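Local coordinates for CELL division protein FTSZ (Haloferax volcanii, PDB 4B45) that binds GTP as a tubulin-like protein of the archaeal cytoskeleton and is involved in the control of cell shape, at residues 13-18 with 181-186; 17-22 with 188-193; 3-8 with 29-34. All coordinates share one frame; numbering follows the deposited sequence.

In the fold
Helix 9-26 takes part in two of the three contacts, and in the third its two flanking strands meet. Interactions 1 and 2 pair the same helices, 9-26 and 175-196, at two successive levels about 8 Å apart between centres. The first adds polar bonds to the guanine from N183, and weakly from K14, to otherwise apolar packing; the second is apolar, with a phenylalanine ring and a leucine against helix backbone. Interaction 3 is held by main-chain hydrogen bonds of a parallel sheet. All three are largely buried, and L19 of interaction 2 packs on L5 of interaction 3, tying the helix layer to the sheet.

Interaction 1. Residues 13-18 with 181-186; sequences GKLASA and AINEAI. With GSP (5'-guanosine-diphosphate-monothiophosphate), chain C.
N183 sits against K14, L15 and A18 and carries this contact, so its side chain is the one to follow outward. Its CB meets the methyl of A18 at 4.0 Å (CB to CB) and also touches CD1 of L15. A chi1 of -66° puts CG anti to the carbonyl carbon. The amide beyond it meets N1, N2 and O6 on the Watson-Crick edge of the guanine of GSP, and its two ends do opposite jobs. OD1 accepts from N1 of the base at 2.7 Å, with a second, weak bond from the base N2. ND2 donates to O6 of the base at 3.1 Å, with an angle of 161° at the hydrogen. Each end therefore has a partner of the right polarity, which fixes the flip of the amide and matches guanine's donor and acceptor pattern. ND2 also lies 3.8 Å from CB of K14. The K14 chain runs past O6, bends at chi3 and brings NZ to the same oxygen in a weak bond, so a positive charge probably adds to the pull on O6.

Away from the base, CD1 of L15 rests 3.7 Å from the backbone O of N183 and 3.8 Å from CG2 of I186, the leucine and isoleucine side chains crossing obliquely. CG2 of I182 lies 3.5 Å from N2 of the base.

Both K14 and N183 are experimentally established GTP-binding residues, and N165 of the same site lies close by. The axes of segments 13-18 and 181-186 pass 8.8 Å apart at 45°, and L15 reaches on to L130 and I132, linking the helix pair to strand 127-133 of the central sheet.

Interaction 2. Residues 17-22 with 188-193; sequences SALQSF and RRVGLL
The F22 ring packs with one face on CA of R188 and meets G191 obliquely, and its orientation sets the character of this contact. A chi1 of 176° sends CG anti to the backbone N, and the ring beyond it lies against helix 175-196. CA of R188 stands 3.9 Å from the ring centroid of F22 and only 11° off the ring normal: a CH-pi contact over the middle of the ring. The guanidinium takes no part in it and lies well away from the ring. CB of R188 lies 4.2 Å from CE1 of F22, while the rest of the arginine leads away and touches Y227 of strand 222-231.

On its oblique approach G191 brings its CA to 3.7 Å from CE2 of F22. G191 has no CB, and there is no room for one beside CD2 of F22, so the bare backbone can come this close. CD2 of L192 adds a more distant touch to CZ of F22.

One turn earlier on helix 9-26, L19 spreads its two branches over G191 and V190. CD1 of L19 lies 3.5 Å from the backbone N of G191 and also touches V190, while CD2 of L19 meets CG1 of V190 at 3.7 Å. The leucine and valine side chains cross at about a right angle.

The axes of segments 17-22 and 188-193 pass 9.1 Å apart at a crossing angle of -51°. This is apolar packing of the first helix of the GTPase domain against the long helix 175-196, the helix that, as in tubulin and FtsZ, lies between the nucleotide-binding domain and the C-terminal domain.

Interaction 3. Residues 3-8 with 29-34; sequences TVLIGV and GAVLDA
L5 packs against V31 and A34, and this side, together with the hydrogen-bonded backbone, is the tight part of the contact. CD1 of L5 comes within 3.9 Å of CG1 of V31, the two side chains crossing at about a right angle, and CB of L5 lies 4.2 Å from CB of A34. With CG anti to the carbonyl carbon (chi1 -56°), L5 also reaches L19 on helix 9-26, which packs over this face of the sheet.

The backbone ladder beside them is short: three hydrogen bonds. N of T3 donates to O of A30 at 2.7 Å, and O of T3 accepts from N of L32 at 2.8 Å, both donors lying nearly on the line of the carbonyl. Farther along, N of L5 bonds to O of D33 with a nearly straight 175° at the hydrogen, though it stands tilted 29° from the carbonyl plane. CA of A34 then approaches O of L5 at 3.3 Å in a CA-H...O contact. L32, partly exposed, lays its CB near O of T3.

The face that carries V4 and D33 is looser. The V4 side chain touches distantly, CG1 to O of D33. D33 is partly exposed; its OD1 accepts from N of A34 through the anti lone pair, while OD2 forms a salt bridge with R89.

Strands 3-8 and 31-38 run parallel and are joined through helix 9-26: the beta-alpha-beta crossover that opens the Rossmann-like GTPase domain of the tubulin/FtsZ family.

Interaction 1. Residues 13-18 with 181-186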
ATOM      1  N   GLY A  13     -11.845   0.207  -3.156  1.00 41.16           N
ATOM      2  CA  GLY A  13     -12.336  -1.018  -3.758  1.00 44.34           C
ATOM      3  C   GLY A  13     -11.601  -1.323  -5.049  1.00 44.28           C
ATOM      4  O   GLY A  13     -11.374  -2.482  -5.395  1.00 42.04           O
ATOM      5  N   LYS A  14     -11.244  -0.271  -5.775  1.00 44.65           N
ATOM      6  CA  LYS A  14     -10.497  -0.427  -7.016  1.00 46.64           C
ATOM      7  C   LYS A  14      -9.067  -0.932  -6.761  1.00 43.32           C
ATOM      8  O   LYS A  14      -8.585  -1.840  -7.438  1.00 39.92           O
ATOM      9  CB  LYS A  14     -10.471   0.886  -7.797  1.00 48.39           C
ATOM     10  CG  LYS A  14     -11.701   1.115  -8.671  1.00 50.72           C
ATOM     11  CD  LYS A  14     -11.367   2.073  -9.824  1.00 64.77           C
ATOM     12  CE  LYS A  14     -12.099   3.417  -9.692  1.00 72.97           C
ATOM     13  NZ  LYS A  14     -11.546   4.494 -10.590  1.00 62.89           N
ATOM     14  N   LEU A  15      -8.391  -0.341  -5.786  1.00 47.42           N
ATOM     15  CA  LEU A  15      -7.036  -0.769  -5.458  1.00 46.32           C
ATOM     16  C   LEU A  15      -7.054  -2.167  -4.843  1.00 42.22           C
ATOM     17  O   LEU A  15      -6.227  -3.006  -5.185  1.00 46.27           O
ATOM     18  CB  LEU A  15      -6.351   0.243  -4.532  1.00 45.35           C
ATOM     19  CG  LEU A  15      -4.904  -0.049  -4.106  1.00 48.44           C
ATOM     20  CD1 LEU A  15      -4.041  -0.331  -5.320  1.00 43.47           C
ATOM     21  CD2 LEU A  15      -4.346   1.118  -3.305  1.00 39.17           C
ATOM     22  N   ALA A  16      -8.003  -2.424  -3.948  1.00 45.96           N
ATOM     23  CA  ALA A  16      -8.145  -3.766  -3.374  1.00 49.06           C
ATOM     24  C   ALA A  16      -8.393  -4.846  -4.433  1.00 46.94           C
ATOM     25  O   ALA A  16      -7.875  -5.953  -4.325  1.00 49.48           O
ATOM     26  CB  ALA A  16      -9.236  -3.799  -2.313  1.00 51.00           C
ATOM     27  N   SER A  17      -9.176  -4.523  -5.455  1.00 38.81           N
ATOM     28  CA  SER A  17      -9.386  -5.447  -6.573  1.00 43.34           C
ATOM     29  C   SER A  17      -8.109  -5.705  -7.369  1.00 47.82           C
ATOM     30  O   SER A  17      -7.846  -6.837  -7.772  1.00 46.48           O
ATOM     31  CB  SER A  17     -10.463  -4.920  -7.527  1.00 43.55           C
ATOM     32  OG  SER A  17     -11.729  -4.872  -6.891  1.00 58.42           O
ATOM     33  N   ALA A  18      -7.334  -4.649  -7.619  1.00 45.25           N
ATOM     34  CA  ALA A  18      -6.112  -4.777  -8.409  1.00 43.06           C
ATOM     35  C   ALA A  18      -5.092  -5.664  -7.685  1.00 42.00           C
ATOM     36  O   ALA A  18      -4.481  -6.541  -8.287  1.00 42.59           O
ATOM     37  CB  ALA A  18      -5.527  -3.412  -8.696  1.00 39.61           C
ATOM     38  N   ALA A 181      -3.305   2.634 -13.928  1.00 48.14           N
ATOM     39  CA  ALA A 181      -1.844   2.516 -13.919  1.00 39.76           C
ATOM     40  C   ALA A 181      -1.298   2.656 -12.516  1.00 44.80           C
ATOM     41  O   ALA A 181      -0.383   1.937 -12.136  1.00 49.66           O
ATOM     42  CB  ALA A 181      -1.183   3.551 -14.851  1.00 39.91           C
ATOM     43  N   ILE A 182      -1.852   3.580 -11.739  1.00 46.74           N
ATOM     44  CA  ILE A 182      -1.417   3.716 -10.347  1.00 45.05           C
ATOM     45  C   ILE A 182      -1.749   2.465  -9.556  1.00 46.94           C
ATOM     46  O   ILE A 182      -0.915   1.926  -8.829  1.00 44.32           O
ATOM     47  CB  ILE A 182      -2.105   4.881  -9.638  1.00 48.79           C
ATOM     48  CG1 ILE A 182      -1.763   6.206 -10.321  1.00 46.83           C
ATOM     49  CG2 ILE A 182      -1.710   4.907  -8.166  1.00 43.80           C
ATOM     50  CD1 ILE A 182      -2.617   7.371  -9.833  1.00 47.50           C
ATOM     51  N   ASN A 183      -2.977   1.994  -9.708  1.00 46.08           N
ATOM     52  CA  ASN A 183      -3.407   0.823  -8.967  1.00 46.15           C
ATOM     53  C   ASN A 183      -2.556  -0.390  -9.304  1.00 41.74           C
ATOM     54  O   ASN A 183      -2.208  -1.193  -8.429  1.00 39.74           O
ATOM     55  CB  ASN A 183      -4.872   0.514  -9.262  1.00 43.78           C
ATOM     56  CG  ASN A 183      -5.805   1.576  -8.747  1.00 45.78           C
ATOM     57  OD1 ASN A 183      -5.431   2.408  -7.909  1.00 48.37           O
ATOM     58  ND2 ASN A 183      -7.035   1.554  -9.234  1.00 48.70           N
ATOM     59  N   GLU A 184      -2.225  -0.522 -10.581  1.00 43.11           N
ATOM     60  CA  GLU A 184      -1.466  -1.670 -11.038  1.00 52.35           C
ATOM     61  C   GLU A 184      -0.023  -1.648 -10.527  1.00 52.51           C
ATOM     62  O   GLU A 184       0.549  -2.696 -10.206  1.00 46.97           O
ATOM     63  CB  GLU A 184      -1.498  -1.751 -12.560  1.00 60.24           C
ATOM     64  CG  GLU A 184      -2.780  -2.332 -13.115  1.00 75.79           C
ATOM     65  CD  GLU A 184      -2.753  -3.848 -13.166  1.00 97.84           C
ATOM     66  OE1 GLU A 184      -2.510  -4.480 -12.111  1.00106.90           O
ATOM     67  OE2 GLU A 184      -2.975  -4.408 -14.264  1.00104.95           O
ATOM     68  N   ALA A 185       0.564  -0.456 -10.456  1.00 51.22           N
ATOM     69  CA  ALA A 185       1.934  -0.340  -9.972  1.00 53.45           C
ATOM     70  C   ALA A 185       1.930  -0.647  -8.489  1.00 49.41           C
ATOM     71  O   ALA A 185       2.835  -1.302  -7.970  1.00 47.20           O
ATOM     72  CB  ALA A 185       2.487   1.047 -10.226  1.00 48.57           C
ATOM     73  N   ILE A 186       0.901  -0.179  -7.797  1.00 40.81           N
ATOM     74  CA  ILE A 186       0.846  -0.406  -6.361  1.00 45.34           C
ATOM     75  C   ILE A 186       0.632  -1.877  -6.101  1.00 42.08           C
ATOM     76  O   ILE A 186       1.284  -2.467  -5.232  1.00 43.09           O
ATOM     77  CB  ILE A 186      -0.223   0.448  -5.680  1.00 49.64           C
ATOM     78  CG1 ILE A 186       0.255   1.895  -5.642  1.00 50.97           C
ATOM     79  CG2 ILE A 186      -0.445  -0.020  -4.251  1.00 47.96           C
ATOM     80  CD1 ILE A 186       1.608   2.046  -4.959  1.00 53.46           C
TER
HETATM   81  PG  GSP C1342     -16.948  10.302  -2.457  1.00 65.49           P
HETATM   82  O3B GSP C1342     -16.515   9.003  -1.621  1.00 81.37           O
HETATM   83  S1G GSP C1342     -15.463  11.703  -2.787  1.00 66.45           S
HETATM   84  O2G GSP C1342     -17.546   9.874  -3.830  1.00121.21           O
HETATM   85  O3G GSP C1342     -17.939  10.967  -1.588  1.00 56.17           O
HETATM   86  PB  GSP C1342     -15.293   8.019  -1.921  1.00 46.49           P
HETATM   87  O1B GSP C1342     -15.699   6.737  -2.605  1.00 43.19           O
HETATM   88  O2B GSP C1342     -14.669   7.651  -0.581  1.00 59.46           O
HETATM   89  PA  GSP C1342     -13.035   8.023  -3.587  1.00 46.26           P
HETATM   90  O1A GSP C1342     -13.221   8.021  -5.081  1.00 49.09           O
HETATM   91  O2A GSP C1342     -12.758   6.607  -3.152  1.00 54.10           O
HETATM   92  O3A GSP C1342     -14.223   8.718  -2.835  1.00 54.38           O
HETATM   93  O5' GSP C1342     -11.763   8.816  -3.180  1.00 55.57           O
HETATM   94  C5' GSP C1342     -11.318   9.940  -3.861  1.00 50.00           C
HETATM   95  C4' GSP C1342      -9.852  10.033  -3.886  1.00 53.13           C
HETATM   96  O4' GSP C1342      -9.296   8.836  -4.342  1.00 46.50           O
HETATM   97  C3' GSP C1342      -9.371  11.080  -4.807  1.00 47.18           C
HETATM   98  O3' GSP C1342      -8.168  11.515  -4.301  1.00 50.09           O
HETATM   99  C2' GSP C1342      -9.145  10.384  -6.070  1.00 51.09           C
HETATM  100  O2' GSP C1342      -8.130  11.015  -6.775  1.00 57.03           O
HETATM  101  C1' GSP C1342      -8.683   9.081  -5.633  1.00 46.09           C
HETATM  102  N9  GSP C1342      -9.034   7.960  -6.483  1.00 45.92           N
HETATM  103  C8  GSP C1342     -10.236   7.697  -7.006  1.00 47.15           C
HETATM  104  N7  GSP C1342     -10.175   6.539  -7.691  1.00 50.23           N
HETATM  105  C5  GSP C1342      -8.903   6.048  -7.591  1.00 42.94           C
HETATM  106  C6  GSP C1342      -8.275   4.875  -8.090  1.00 42.60           C
HETATM  107  O6  GSP C1342      -8.958   3.956  -8.865  1.00 44.56           O
HETATM  108  N1  GSP C1342      -6.965   4.678  -7.808  1.00 40.41           N
HETATM  109  C2  GSP C1342      -6.281   5.570  -7.056  1.00 43.18           C
HETATM  110  N2  GSP C1342      -4.866   5.290  -6.783  1.00 40.27           N
HETATM  111  N3  GSP C1342      -6.834   6.686  -6.557  1.00 45.25           N
HETATM  112  C4  GSP C1342      -8.168   6.948  -6.825  1.00 45.77           C

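Interaction 2. Residues 17-22 with 188-193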
ATOM      1  N   SER A  17      -9.176  -4.523  -5.455  1.00 38.81           N
ATOM      2  CA  SER A  17      -9.386  -5.447  -6.573  1.00 43.34           C
ATOM      3  C   SER A  17      -8.109  -5.705  -7.369  1.00 47.82           C
ATOM      4  O   SER A  17      -7.846  -6.837  -7.772  1.00 46.48           O
ATOM      5  CB  SER A  17     -10.463  -4.920  -7.527  1.00 43.55           C
ATOM      6  OG  SER A  17     -11.729  -4.872  -6.891  1.00 58.42           O
ATOM      7  N   ALA A  18      -7.334  -4.649  -7.619  1.00 45.25           N
ATOM      8  CA  ALA A  18      -6.112  -4.777  -8.409  1.00 43.06           C
ATOM      9  C   ALA A  18      -5.092  -5.664  -7.685  1.00 42.00           C
ATOM     10  O   ALA A  18      -4.481  -6.541  -8.287  1.00 42.59           O
ATOM     11  CB  ALA A  18      -5.527  -3.412  -8.696  1.00 39.61           C
ATOM     12  N   LEU A  19      -4.941  -5.446  -6.383  1.00 47.47           N
ATOM     13  CA  LEU A  19      -4.046  -6.257  -5.555  1.00 44.40           C
ATOM     14  C   LEU A  19      -4.462  -7.727  -5.555  1.00 48.76           C
ATOM     15  O   LEU A  19      -3.626  -8.610  -5.738  1.00 45.83           O
ATOM     16  CB  LEU A  19      -4.001  -5.701  -4.128  1.00 46.86           C
ATOM     17  CG  LEU A  19      -2.985  -6.275  -3.137  1.00 56.04           C
ATOM     18  CD1 LEU A  19      -1.595  -6.327  -3.760  1.00 61.69           C
ATOM     19  CD2 LEU A  19      -2.960  -5.438  -1.864  1.00 51.63           C
ATOM     20  N   GLN A  20      -5.756  -7.997  -5.368  1.00 44.50           N
ATOM     21  CA  GLN A  20      -6.232  -9.375  -5.375  1.00 43.58           C
ATOM     22  C   GLN A  20      -6.030 -10.002  -6.745  1.00 41.08           C
ATOM     23  O   GLN A  20      -5.681 -11.177  -6.862  1.00 43.53           O
ATOM     24  CB  GLN A  20      -7.714  -9.440  -5.006  1.00 51.71           C
ATOM     25  CG  GLN A  20      -8.301 -10.837  -5.102  1.00 60.16           C
ATOM     26  CD  GLN A  20      -9.803 -10.814  -5.299  1.00 72.98           C
ATOM     27  OE1 GLN A  20     -10.569 -11.050  -4.361  1.00 73.78           O
ATOM     28  NE2 GLN A  20     -10.235 -10.528  -6.526  1.00 76.01           N
ATOM     29  N   SER A  21      -6.270  -9.206  -7.782  1.00 38.59           N
ATOM     30  CA  SER A  21      -6.070  -9.648  -9.159  1.00 44.86           C
ATOM     31  C   SER A  21      -4.589  -9.987  -9.429  1.00 43.06           C
ATOM     32  O   SER A  21      -4.270 -10.971 -10.104  1.00 41.02           O
ATOM     33  CB  SER A  21      -6.565  -8.555 -10.122  1.00 49.44           C
ATOM     34  OG  SER A  21      -6.552  -8.993 -11.471  1.00 56.56           O
ATOM     35  N   PHE A  22      -3.682  -9.171  -8.908  1.00 39.01           N
ATOM     36  CA  PHE A  22      -2.260  -9.471  -9.057  1.00 45.16           C
ATOM     37  C   PHE A  22      -1.906 -10.782  -8.346  1.00 45.67           C
ATOM     38  O   PHE A  22      -1.254 -11.655  -8.916  1.00 49.92           O
ATOM     39  CB  PHE A  22      -1.391  -8.332  -8.526  1.00 49.15           C
ATOM     40  CG  PHE A  22       0.093  -8.632  -8.567  1.00 52.97           C
ATOM     41  CD1 PHE A  22       0.817  -8.471  -9.744  1.00 48.98           C
ATOM     42  CD2 PHE A  22       0.759  -9.084  -7.433  1.00 54.71           C
ATOM     43  CE1 PHE A  22       2.180  -8.753  -9.790  1.00 48.37           C
ATOM     44  CE2 PHE A  22       2.126  -9.367  -7.470  1.00 54.28           C
ATOM     45  CZ  PHE A  22       2.838  -9.195  -8.651  1.00 46.51           C
ATOM     46  N   ARG A 188       1.548  -4.483  -7.904  1.00 51.58           N
ATOM     47  CA  ARG A 188       2.786  -5.235  -8.121  1.00 51.17           C
ATOM     48  C   ARG A 188       3.748  -5.100  -6.944  1.00 49.69           C
ATOM     49  O   ARG A 188       4.267  -6.093  -6.445  1.00 50.00           O
ATOM     50  CB  ARG A 188       3.487  -4.782  -9.403  1.00 56.06           C
ATOM     51  CG  ARG A 188       4.929  -5.251  -9.495  1.00 67.35           C
ATOM     52  CD  ARG A 188       5.787  -4.256 -10.275  1.00 76.99           C
ATOM     53  NE  ARG A 188       5.836  -4.562 -11.702  1.00 80.37           N
ATOM     54  CZ  ARG A 188       6.268  -3.720 -12.637  1.00 82.81           C
ATOM     55  NH1 ARG A 188       6.683  -2.503 -12.308  1.00 81.63           N
ATOM     56  NH2 ARG A 188       6.272  -4.092 -13.909  1.00 87.26           N
ATOM     57  N   ARG A 189       3.975  -3.861  -6.509  1.00 49.31           N
ATOM     58  CA  ARG A 189       4.789  -3.567  -5.330  1.00 46.47           C
ATOM     59  C   ARG A 189       4.329  -4.265  -4.056  1.00 46.66           C
ATOM     60  O   ARG A 189       5.122  -4.908  -3.369  1.00 44.58           O
ATOM     61  CB  ARG A 189       4.802  -2.063  -5.056  1.00 40.73           C
ATOM     62  CG  ARG A 189       5.777  -1.301  -5.895  1.00 57.15           C
ATOM     63  CD  ARG A 189       5.343   0.133  -6.012  1.00 55.29           C
ATOM     64  NE  ARG A 189       6.264   0.955  -6.796  1.00 52.88           N
ATOM     65  CZ  ARG A 189       6.447   0.831  -8.110  1.00 66.88           C
ATOM     66  NH1 ARG A 189       5.793  -0.103  -8.802  1.00 71.51           N
ATOM     67  NH2 ARG A 189       7.297   1.635  -8.731  1.00 67.93           N
ATOM     68  N   VAL A 190       3.060  -4.082  -3.713  1.00 48.20           N
ATOM     69  CA  VAL A 190       2.514  -4.650  -2.484  1.00 46.88           C
ATOM     70  C   VAL A 190       2.417  -6.163  -2.593  1.00 42.79           C
ATOM     71  O   VAL A 190       2.814  -6.884  -1.675  1.00 46.70           O
ATOM     72  CB  VAL A 190       1.150  -4.029  -2.138  1.00 42.68           C
ATOM     73  CG1 VAL A 190       0.524  -4.723  -0.922  1.00 39.66           C
ATOM     74  CG2 VAL A 190       1.310  -2.533  -1.881  1.00 44.03           C
ATOM     75  N   GLY A 191       1.918  -6.638  -3.732  1.00 39.19           N
ATOM     76  CA  GLY A 191       1.805  -8.065  -3.988  1.00 34.61           C
ATOM     77  C   GLY A 191       3.122  -8.811  -3.812  1.00 48.35           C
ATOM     78  O   GLY A 191       3.149  -9.889  -3.213  1.00 47.03           O
ATOM     79  N   LEU A 192       4.213  -8.240  -4.332  1.00 42.39           N
ATOM     80  CA  LEU A 192       5.522  -8.867  -4.232  1.00 37.66           C
ATOM     81  C   LEU A 192       5.963  -8.874  -2.781  1.00 38.55           C
ATOM     82  O   LEU A 192       6.565  -9.835  -2.315  1.00 46.21           O
ATOM     83  CB  LEU A 192       6.563  -8.121  -5.086  1.00 35.34           C
ATOM     84  CG  LEU A 192       6.466  -8.336  -6.593  1.00 42.34           C
ATOM     85  CD1 LEU A 192       7.477  -7.458  -7.335  1.00 43.98           C
ATOM     86  CD2 LEU A 192       6.627  -9.802  -6.970  1.00 41.42           C
ATOM     87  N   LEU A 193       5.670  -7.790  -2.069  1.00 38.11           N
ATOM     88  CA  LEU A 193       5.999  -7.721  -0.652  1.00 40.29           C
ATOM     89  C   LEU A 193       5.267  -8.813   0.122  1.00 46.09           C
ATOM     90  O   LEU A 193       5.847  -9.483   0.978  1.00 48.27           O
ATOM     91  CB  LEU A 193       5.638  -6.353  -0.097  1.00 40.69           C
ATOM     92  CG  LEU A 193       5.802  -6.198   1.411  1.00 47.15           C
ATOM     93  CD1 LEU A 193       7.262  -6.051   1.729  1.00 50.06           C
ATOM     94  CD2 LEU A 193       5.003  -5.007   1.939  1.00 42.94           C
TER

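Interaction 3. Residues 3-8 with 29-34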
ATOM      1  N   THR A   3      -2.792 -12.143   3.848  1.00 48.90           N
ATOM      2  CA  THR A   3      -3.559 -10.975   4.256  1.00 48.91           C
ATOM      3  C   THR A   3      -5.026 -10.996   3.815  1.00 50.10           C
ATOM      4  O   THR A   3      -5.424 -11.787   2.945  1.00 44.22           O
ATOM      5  CB  THR A   3      -2.884  -9.692   3.763  1.00 44.03           C
ATOM      6  OG1 THR A   3      -3.397  -8.570   4.497  1.00 47.57           O
ATOM      7  CG2 THR A   3      -3.132  -9.500   2.273  1.00 42.91           C
ATOM      8  N   VAL A   4      -5.822 -10.135   4.447  1.00 48.62           N
ATOM      9  CA  VAL A   4      -7.223  -9.920   4.082  1.00 48.63           C
ATOM     10  C   VAL A   4      -7.414  -8.457   3.718  1.00 45.16           C
ATOM     11  O   VAL A   4      -7.029  -7.564   4.477  1.00 46.59           O
ATOM     12  CB  VAL A   4      -8.187 -10.253   5.244  1.00 49.96           C
ATOM     13  CG1 VAL A   4      -9.596  -9.762   4.914  1.00 44.14           C
ATOM     14  CG2 VAL A   4      -8.200 -11.733   5.521  1.00 43.21           C
ATOM     15  N   LEU A   5      -7.981  -8.202   2.547  1.00 46.59           N
ATOM     16  CA  LEU A   5      -8.107  -6.831   2.077  1.00 44.35           C
ATOM     17  C   LEU A   5      -9.532  -6.341   2.271  1.00 38.78           C
ATOM     18  O   LEU A   5     -10.469  -7.034   1.913  1.00 43.91           O
ATOM     19  CB  LEU A   5      -7.736  -6.744   0.598  1.00 42.71           C
ATOM     20  CG  LEU A   5      -6.353  -7.270   0.227  1.00 45.87           C
ATOM     21  CD1 LEU A   5      -6.116  -7.168  -1.296  1.00 35.45           C
ATOM     22  CD2 LEU A   5      -5.281  -6.516   0.999  1.00 41.82           C
ATOM     23  N   ILE A   6      -9.688  -5.142   2.830  1.00 41.65           N
ATOM     24  CA  ILE A   6     -10.995  -4.502   2.890  1.00 47.40           C
ATOM     25  C   ILE A   6     -10.952  -3.113   2.278  1.00 40.30           C
ATOM     26  O   ILE A   6     -10.482  -2.168   2.905  1.00 41.49           O
ATOM     27  CB  ILE A   6     -11.496  -4.357   4.333  1.00 46.03           C
ATOM     28  CG1 ILE A   6     -11.441  -5.702   5.059  1.00 47.22           C
ATOM     29  CG2 ILE A   6     -12.916  -3.787   4.334  1.00 52.11           C
ATOM     30  CD1 ILE A   6     -11.339  -5.555   6.553  1.00 50.47           C
ATOM     31  N   GLY A   7     -11.465  -2.983   1.063  1.00 42.55           N
ATOM     32  CA  GLY A   7     -11.601  -1.677   0.442  1.00 43.89           C
ATOM     33  C   GLY A   7     -12.738  -0.880   1.053  1.00 44.12           C
ATOM     34  O   GLY A   7     -13.800  -1.426   1.353  1.00 48.84           O
ATOM     35  N   VAL A   8     -12.512   0.411   1.259  1.00 40.33           N
ATOM     36  CA  VAL A   8     -13.565   1.301   1.744  1.00 42.89           C
ATOM     37  C   VAL A   8     -13.689   2.512   0.819  1.00 45.36           C
ATOM     38  O   VAL A   8     -12.746   3.286   0.659  1.00 42.06           O
ATOM     39  CB  VAL A   8     -13.309   1.764   3.193  1.00 43.44           C
ATOM     40  CG1 VAL A   8     -14.414   2.702   3.644  1.00 40.54           C
ATOM     41  CG2 VAL A   8     -13.229   0.567   4.128  1.00 40.18           C
ATOM     42  N   GLY A  29      -1.067 -16.421  -3.878  1.00 49.82           N
ATOM     43  CA  GLY A  29      -2.014 -16.842  -2.848  1.00 50.96           C
ATOM     44  C   GLY A  29      -1.899 -16.120  -1.512  1.00 48.02           C
ATOM     45  O   GLY A  29      -2.330 -16.625  -0.487  1.00 49.23           O
ATOM     46  N   ALA A  30      -1.334 -14.922  -1.523  1.00 41.44           N
ATOM     47  CA  ALA A  30      -1.077 -14.181  -0.296  1.00 42.69           C
ATOM     48  C   ALA A  30      -2.343 -13.499   0.174  1.00 47.69           C
ATOM     49  O   ALA A  30      -2.524 -13.257   1.361  1.00 51.68           O
ATOM     50  CB  ALA A  30       0.033 -13.135  -0.527  1.00 38.90           C
ATOM     51  N   VAL A  31      -3.212 -13.171  -0.775  1.00 50.40           N
ATOM     52  CA  VAL A  31      -4.475 -12.516  -0.467  1.00 44.48           C
ATOM     53  C   VAL A  31      -5.501 -13.597  -0.206  1.00 45.70           C
ATOM     54  O   VAL A  31      -5.878 -14.329  -1.121  1.00 46.08           O
ATOM     55  CB  VAL A  31      -4.923 -11.622  -1.630  1.00 45.46           C
ATOM     56  CG1 VAL A  31      -6.310 -11.085  -1.386  1.00 46.05           C
ATOM     57  CG2 VAL A  31      -3.928 -10.482  -1.831  1.00 45.83           C
ATOM     58  N   LEU A  32      -5.916 -13.734   1.051  1.00 41.95           N
ATOM     59  CA  LEU A  32      -6.818 -14.814   1.423  1.00 48.63           C
ATOM     60  C   LEU A  32      -8.250 -14.449   1.062  1.00 49.49           C
ATOM     61  O   LEU A  32      -9.067 -15.315   0.769  1.00 54.03           O
ATOM     62  CB  LEU A  32      -6.712 -15.141   2.917  1.00 50.50           C
ATOM     63  CG  LEU A  32      -5.356 -15.625   3.441  1.00 52.02           C
ATOM     64  CD1 LEU A  32      -5.542 -16.284   4.798  1.00 57.56           C
ATOM     65  CD2 LEU A  32      -4.707 -16.592   2.464  1.00 50.45           C
ATOM     66  N   ASP A  33      -8.546 -13.159   1.077  1.00 50.82           N
ATOM     67  CA  ASP A  33      -9.872 -12.692   0.711  1.00 54.47           C
ATOM     68  C   ASP A  33      -9.816 -11.201   0.479  1.00 48.83           C
ATOM     69  O   ASP A  33      -8.845 -10.548   0.859  1.00 46.83           O
ATOM     70  CB  ASP A  33     -10.882 -13.012   1.810  1.00 58.13           C
ATOM     71  CG  ASP A  33     -12.286 -13.158   1.276  1.00 75.34           C
ATOM     72  OD1 ASP A  33     -12.740 -12.273   0.518  1.00 80.14           O
ATOM     73  OD2 ASP A  33     -12.934 -14.169   1.602  1.00 84.75           O
ATOM     74  N   ALA A  34     -10.856 -10.674  -0.154  1.00 43.44           N
ATOM     75  CA  ALA A  34     -10.961  -9.245  -0.445  1.00 44.27           C
ATOM     76  C   ALA A  34     -12.431  -8.859  -0.428  1.00 44.28           C
ATOM     77  O   ALA A  34     -13.262  -9.560  -0.999  1.00 48.80           O
ATOM     78  CB  ALA A  34     -10.361  -8.930  -1.807  1.00 40.07           C
TER